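Local coordinates for protein probable endonuclease 4 (Thermotoga maritima, PDB 4HNO) that probably cleaves phosphodiester bonds at apurinic or apyrimidinic sites in DNA, as a metal-dependent AP endonuclease of base excision repair, at residues Pro113-Gly118 / Gly153-Tyr158; Asn78-Lys83 / Asp126-Gly131. All coordinates share one frame; numbering follows the deposited sequence.

Interaction 1: residues Pro113-Gly118 / Gly153-Tyr158; sequences PGSHLG and GGNIGY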
loop_
_atom_site.group_PDB
_atom_site.type_symbol
_atom_site.label_atom_id
_atom_site.label_comp_id
_atom_site.label_asym_id
_atom_site.label_seq_id
_atom_site.Cartn_x
_atom_site.Cartn_y
_atom_site.Cartn_z
ATOM N N PRO A 113 -3.319 -7.533 -5.766
ATOM C CA PRO A 113 -3.010 -8.555 -6.770
ATOM C C PRO A 113 -4.072 -8.760 -7.833
ATOM O O PRO A 113 -3.727 -8.892 -9.014
ATOM C CB PRO A 113 -2.795 -9.808 -5.914
ATOM C CG PRO A 113 -2.236 -9.259 -4.624
ATOM C CD PRO A 113 -3.030 -8.004 -4.390
ATOM N N GLY A 114 -5.325 -8.819 -7.431
ATOM C CA GLY A 114 -6.405 -9.004 -8.369
ATOM C C GLY A 114 -7.473 -9.940 -7.831
ATOM O O GLY A 114 -7.365 -10.501 -6.739
ATOM N N SER A 115 -8.521 -10.090 -8.634
ATOM C CA SER A 115 -9.600 -11.027 -8.348
ATOM C C SER A 115 -9.807 -11.941 -9.546
ATOM O O SER A 115 -9.930 -11.470 -10.678
ATOM C CB SER A 115 -10.894 -10.316 -8.062
ATOM O OG SER A 115 -11.956 -11.281 -8.081
ATOM N N HIS A 116 -9.882 -13.254 -9.287
ATOM C CA HIS A 116 -10.129 -14.233 -10.332
ATOM C C HIS A 116 -11.591 -14.435 -10.651
ATOM O O HIS A 116 -11.950 -15.219 -11.531
ATOM C CB HIS A 116 -9.483 -15.571 -10.000
ATOM C CG HIS A 116 -9.898 -16.124 -8.683
ATOM N ND1 HIS A 116 -11.170 -16.578 -8.431
ATOM C CD2 HIS A 116 -9.203 -16.256 -7.532
ATOM C CE1 HIS A 116 -11.228 -16.977 -7.172
ATOM N NE2 HIS A 116 -10.051 -16.785 -6.604
ATOM N N LEU A 117 -12.456 -13.730 -9.929
ATOM C CA LEU A 117 -13.910 -13.785 -10.161
ATOM C C LEU A 117 -14.507 -15.209 -10.115
ATOM O O LEU A 117 -15.510 -15.514 -10.779
ATOM C CB LEU A 117 -14.265 -13.094 -11.483
ATOM C CG LEU A 117 -14.216 -11.559 -11.453
ATOM C CD1 LEU A 117 -12.783 -11.054 -11.385
ATOM C CD2 LEU A 117 -14.930 -10.937 -12.652
ATOM N N GLY A 118 -13.897 -16.064 -9.301
ATOM C CA GLY A 118 -14.359 -17.432 -9.105
ATOM C C GLY A 118 -13.856 -18.458 -10.113
ATOM O O GLY A 118 -14.433 -19.526 -10.246
ATOM N N GLY A 153 -15.117 -11.833 -2.656
ATOM C CA GLY A 153 -15.239 -12.454 -3.950
ATOM C C GLY A 153 -14.061 -13.326 -4.267
ATOM O O GLY A 153 -13.641 -14.206 -3.517
ATOM N N GLY A 154 -13.515 -13.048 -5.422
ATOM C CA GLY A 154 -12.426 -13.810 -5.914
ATOM C C GLY A 154 -11.107 -13.144 -5.624
ATOM O O GLY A 154 -10.154 -13.468 -6.306
ATOM N N ASN A 155 -11.002 -12.279 -4.607
ATOM C CA ASN A 155 -9.723 -11.645 -4.324
ATOM C C ASN A 155 -8.644 -12.676 -4.048
ATOM O O ASN A 155 -8.849 -13.673 -3.341
ATOM C CB ASN A 155 -9.808 -10.760 -3.099
ATOM C CG ASN A 155 -10.436 -9.435 -3.363
ATOM O OD1 ASN A 155 -10.789 -9.100 -4.497
ATOM N ND2 ASN A 155 -10.580 -8.652 -2.301
ATOM N N ILE A 156 -7.471 -12.366 -4.585
ATOM C CA ILE A 156 -6.218 -13.044 -4.281
ATOM C C ILE A 156 -5.375 -12.102 -3.441
ATOM O O ILE A 156 -5.257 -10.920 -3.760
ATOM C CB ILE A 156 -5.490 -13.426 -5.576
ATOM C CG1 ILE A 156 -6.333 -14.414 -6.377
ATOM C CG2 ILE A 156 -4.110 -13.975 -5.279
ATOM C CD1 ILE A 156 -5.826 -14.646 -7.797
ATOM N N GLY A 157 -4.789 -12.639 -2.376
ATOM C CA GLY A 157 -3.902 -11.880 -1.522
ATOM C C GLY A 157 -4.415 -11.631 -0.124
ATOM O O GLY A 157 -3.868 -10.768 0.564
ATOM N N TYR A 158 -5.423 -12.377 0.332
ATOM C CA TYR A 158 -5.895 -12.221 1.702
ATOM C C TYR A 158 -5.013 -12.981 2.697
ATOM O O TYR A 158 -5.020 -12.666 3.887
ATOM C CB TYR A 158 -7.386 -12.568 1.828
ATOM C CG TYR A 158 -7.742 -13.971 1.393
ATOM C CD1 TYR A 158 -7.769 -15.037 2.272
ATOM C CD2 TYR A 158 -8.055 -14.233 0.053
ATOM C CE1 TYR A 158 -8.092 -16.340 1.817
ATOM C CE2 TYR A 158 -8.372 -15.509 -0.396
ATOM C CZ TYR A 158 -8.366 -16.546 0.483
ATOM O OH TYR A 158 -8.681 -17.802 0.054
HETATM O O HOH W 1 -6.248 -8.395 -4.753
HETATM O O HOH W 2 -14.026 -10.756 -6.634
HETATM O O HOH W 3 -8.348 -16.455 -4.314
#
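Ile156 N donates to Gly114 O over 2.9 Å, an almost straight bond (168° at the hydrogen). The second direct bond runs from His116 N to Gly154 O over 3.0 Å. Between them Ser115 and Asn155 face each other as an antiparallel non-hydrogen-bonded pair, their CA atoms 4.1 Å apart.

Three waters complete the polar layer. One accepts from Gly114 N and donates to Ile156 O, and another lies in the plane of the His116 ring, bridging NE2 and Asn155 O. Ser115 has two conformers; in one of them OG, anti to its backbone N (chi1 168°), accepts from Leu117 N at 3.1 Å, forming an ST turn, and the remaining water joins this OG to Gly154 N.

The His116 ring lies over Gly154: the glycine CA sits 3.9 Å from the ring centroid in a CH-pi contact, and Gly154 O stands 3.2 Å from the plane of the His116 ring, offset toward the rim. At the ring edge Ile156 CG1 comes within 3.6 Å of His116 CD2, the two side chains crossing at about a right angle. Further out, Pro113 CB packs 3.5 Å from Ile156 O. Two direct backbone bonds and three water bridges thus hold strand 155-156 to the end of strand 108-115, which carries the zinc ligand His112, and the pairing is partly solvent-mediated.

Interaction 2: residues Asn78-Lys83 / Asp126-Gly131; sequences NLASPK and DRIVRG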
loop_
_atom_site.group_PDB
_atom_site.type_symbol
_atom_site.label_atom_id
_atom_site.label_comp_id
_atom_site.label_asym_id
_atom_site.label_seq_id
_atom_site.Cartn_x
_atom_site.Cartn_y
_atom_site.Cartn_z
ATOM N N ASN A 78 -6.756 -5.191 -12.939
ATOM C CA ASN A 78 -6.998 -6.505 -12.365
ATOM C C ASN A 78 -6.268 -7.553 -13.183
ATOM O O ASN A 78 -6.801 -8.113 -14.138
ATOM C CB ASN A 78 -8.483 -6.813 -12.309
ATOM C CG ASN A 78 -8.743 -8.154 -11.687
ATOM O OD1 ASN A 78 -7.827 -8.802 -11.177
ATOM N ND2 ASN A 78 -9.987 -8.616 -11.750
ATOM N N LEU A 79 -5.029 -7.804 -12.777
ATOM C CA LEU A 79 -4.176 -8.769 -13.461
ATOM C C LEU A 79 -4.606 -10.222 -13.257
ATOM O O LEU A 79 -4.047 -11.104 -13.893
ATOM C CB LEU A 79 -2.726 -8.630 -13.004
ATOM C CG LEU A 79 -2.031 -7.304 -13.303
ATOM C CD1 LEU A 79 -0.613 -7.361 -12.717
ATOM C CD2 LEU A 79 -2.001 -6.991 -14.782
ATOM N N ALA A 80 -5.585 -10.465 -12.378
ATOM C CA ALA A 80 -6.140 -11.807 -12.235
ATOM C C ALA A 80 -7.401 -12.006 -13.056
ATOM O O ALA A 80 -7.957 -13.100 -13.049
ATOM C CB ALA A 80 -6.428 -12.136 -10.782
ATOM N N SER A 81 -7.865 -10.991 -13.763
ATOM C CA SER A 81 -9.143 -11.106 -14.439
ATOM C C SER A 81 -9.140 -12.267 -15.407
ATOM O O SER A 81 -8.205 -12.425 -16.190
ATOM C CB SER A 81 -9.449 -9.848 -15.230
ATOM O OG SER A 81 -10.664 -10.022 -15.935
ATOM N N PRO A 82 -10.218 -13.046 -15.436
ATOM C CA PRO A 82 -10.355 -14.105 -16.439
ATOM C C PRO A 82 -10.888 -13.576 -17.772
ATOM O O PRO A 82 -11.126 -14.375 -18.670
ATOM C CB PRO A 82 -11.362 -15.056 -15.784
ATOM C CG PRO A 82 -12.239 -14.136 -15.011
ATOM C CD PRO A 82 -11.314 -13.071 -14.458
ATOM N N LYS A 83 -11.103 -12.273 -17.874
ATOM C CA LYS A 83 -11.518 -11.628 -19.104
ATOM C C LYS A 83 -10.289 -11.062 -19.781
ATOM O O LYS A 83 -9.631 -10.166 -19.267
ATOM C CB LYS A 83 -12.531 -10.521 -18.818
ATOM C CG LYS A 83 -13.690 -10.954 -17.915
ATOM C CD LYS A 83 -14.413 -12.211 -18.361
ATOM C CE LYS A 83 -15.489 -12.625 -17.355
ATOM N NZ LYS A 83 -16.362 -11.492 -16.928
ATOM N N ASP A 126 -1.343 -17.330 -11.741
ATOM C CA ASP A 126 -0.533 -17.396 -12.948
ATOM C C ASP A 126 -0.800 -16.190 -13.852
ATOM O O ASP A 126 0.137 -15.676 -14.478
ATOM C CB ASP A 126 -0.765 -18.703 -13.699
ATOM C CG ASP A 126 -0.050 -19.893 -13.078
ATOM O OD1 ASP A 126 -0.442 -21.025 -13.414
ATOM O OD2 ASP A 126 0.875 -19.702 -12.270
ATOM N N ARG A 127 -2.039 -15.725 -13.942
ATOM C CA ARG A 127 -2.339 -14.544 -14.748
ATOM C C ARG A 127 -1.678 -13.303 -14.154
ATOM O O ARG A 127 -1.198 -12.445 -14.901
ATOM C CB ARG A 127 -3.849 -14.329 -14.910
ATOM C CG ARG A 127 -4.503 -15.339 -15.847
ATOM C CD ARG A 127 -5.934 -14.983 -16.196
ATOM N NE ARG A 127 -6.831 -15.017 -15.062
ATOM C CZ ARG A 127 -7.534 -16.079 -14.678
ATOM N NH1 ARG A 127 -8.350 -15.965 -13.641
ATOM N NH2 ARG A 127 -7.431 -17.252 -15.319
ATOM N N ILE A 128 -1.671 -13.191 -12.832
ATOM C CA ILE A 128 -1.022 -12.052 -12.181
ATOM C C ILE A 128 0.476 -12.085 -12.492
ATOM O O ILE A 128 1.074 -11.069 -12.844
ATOM C CB ILE A 128 -1.260 -12.054 -10.681
ATOM C CG1 ILE A 128 -2.733 -11.837 -10.358
ATOM C CG2 ILE A 128 -0.404 -10.961 -10.019
ATOM C CD1 ILE A 128 -3.079 -12.203 -8.927
ATOM N N VAL A 129 1.099 -13.247 -12.349
ATOM C CA VAL A 129 2.511 -13.397 -12.648
ATOM C C VAL A 129 2.803 -13.018 -14.090
ATOM O O VAL A 129 3.755 -12.283 -14.378
ATOM C CB VAL A 129 2.970 -14.833 -12.351
ATOM C CG1 VAL A 129 4.360 -15.093 -12.874
ATOM C CG2 VAL A 129 2.895 -15.104 -10.837
ATOM N N ARG A 130 1.985 -13.514 -15.013
ATOM C CA ARG A 130 2.195 -13.211 -16.422
ATOM C C ARG A 130 2.119 -11.696 -16.648
ATOM O O ARG A 130 2.903 -11.127 -17.393
ATOM C CB ARG A 130 1.157 -13.966 -17.270
ATOM C CG ARG A 130 1.365 -13.863 -18.755
ATOM C CD ARG A 130 0.340 -14.673 -19.530
ATOM N NE ARG A 130 0.687 -14.673 -20.943
ATOM C CZ ARG A 130 0.137 -15.439 -21.871
ATOM N NH1 ARG A 130 -0.824 -16.295 -21.556
ATOM N NH2 ARG A 130 0.550 -15.344 -23.129
ATOM N N GLY A 131 1.142 -11.060 -16.019
ATOM C CA GLY A 131 0.980 -9.624 -16.151
ATOM C C GLY A 131 2.129 -8.835 -15.546
ATOM O O GLY A 131 2.634 -7.888 -16.171
#
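Arg127 reaches from helix 121-136 to the turn at Ala80 and grips a single carbonyl side-on: NE and NH1 both donate to Ala80 O, each over 3.0 Å and with 149° at the hydrogen. The acceptor lies in the guanidinium plane, whereas the carbonyl is approached unevenly. NE stands 66° out of the carbonyl plane and NH1 is tilted less, both on the same face. A bend at chi3 (-65°) places NE in this position.

Pro82 covers one face of the guanidinium, its CA offset toward the rim and its CB 3.8 Å from Arg127 NH1. NH1 also bonds to Thr119 OG1, so this nitrogen ties together two loops. At the root of the arginine, Arg127 CB lies 3.4 Å from Leu79 O.

One residue further along the helix, Ile128 turns its CG1 branch to the methyl of Ala80, with CG1 3.7 Å from Ala80 CB. Leu79 points toward the helix, its CB 3.9 Å from Ile128 CA, and Leu79 CD1 lies 4.2 Å from Gly131 C. Beyond the two segments, Leu79 also packs on Val91 and Leu94 of helix 84-104.

The loop 78-83 contains a type I beta turn from Asn78 to Ser81, closed by Ser81 N bonding to Asn78 O. Asn78 OD1 accepts from Ala80 N in an Asx turn, and Ser81 OG accepts from Lys83 N in an ST turn just before helix 84-104. The arrangement is a type I turn, with Asx and ST turns, packed against a helix on the outside of a TIM barrel, and it joins the loop after strand 69-72 to that helix.

How the interactions relate
The centres of interactions 1 and 2 are about 10 Å apart, on the same side of the chain's centre. Along the chain their segments alternate: 78-83, 113-118, 126-131, then 153-158. Strand 108-115 leads into helix 121-136, placing 113-118 and 126-131 on successive elements of the fold. The two contacts touch directly: Asn78 OD1 lies 2.9 Å from Ser115 N, a probable hydrogen bond, and Ile128 CD1 packs 3.4 Å from Pro113 O. Ile156 also meets Ala80 and Ile128, so that it is common to the packing of both. Interaction 1 lies close to the zinc site, where strands 69-72 and 108-115 supply the ligands His72 and His112; interaction 2 lies further out, toward the outer helices.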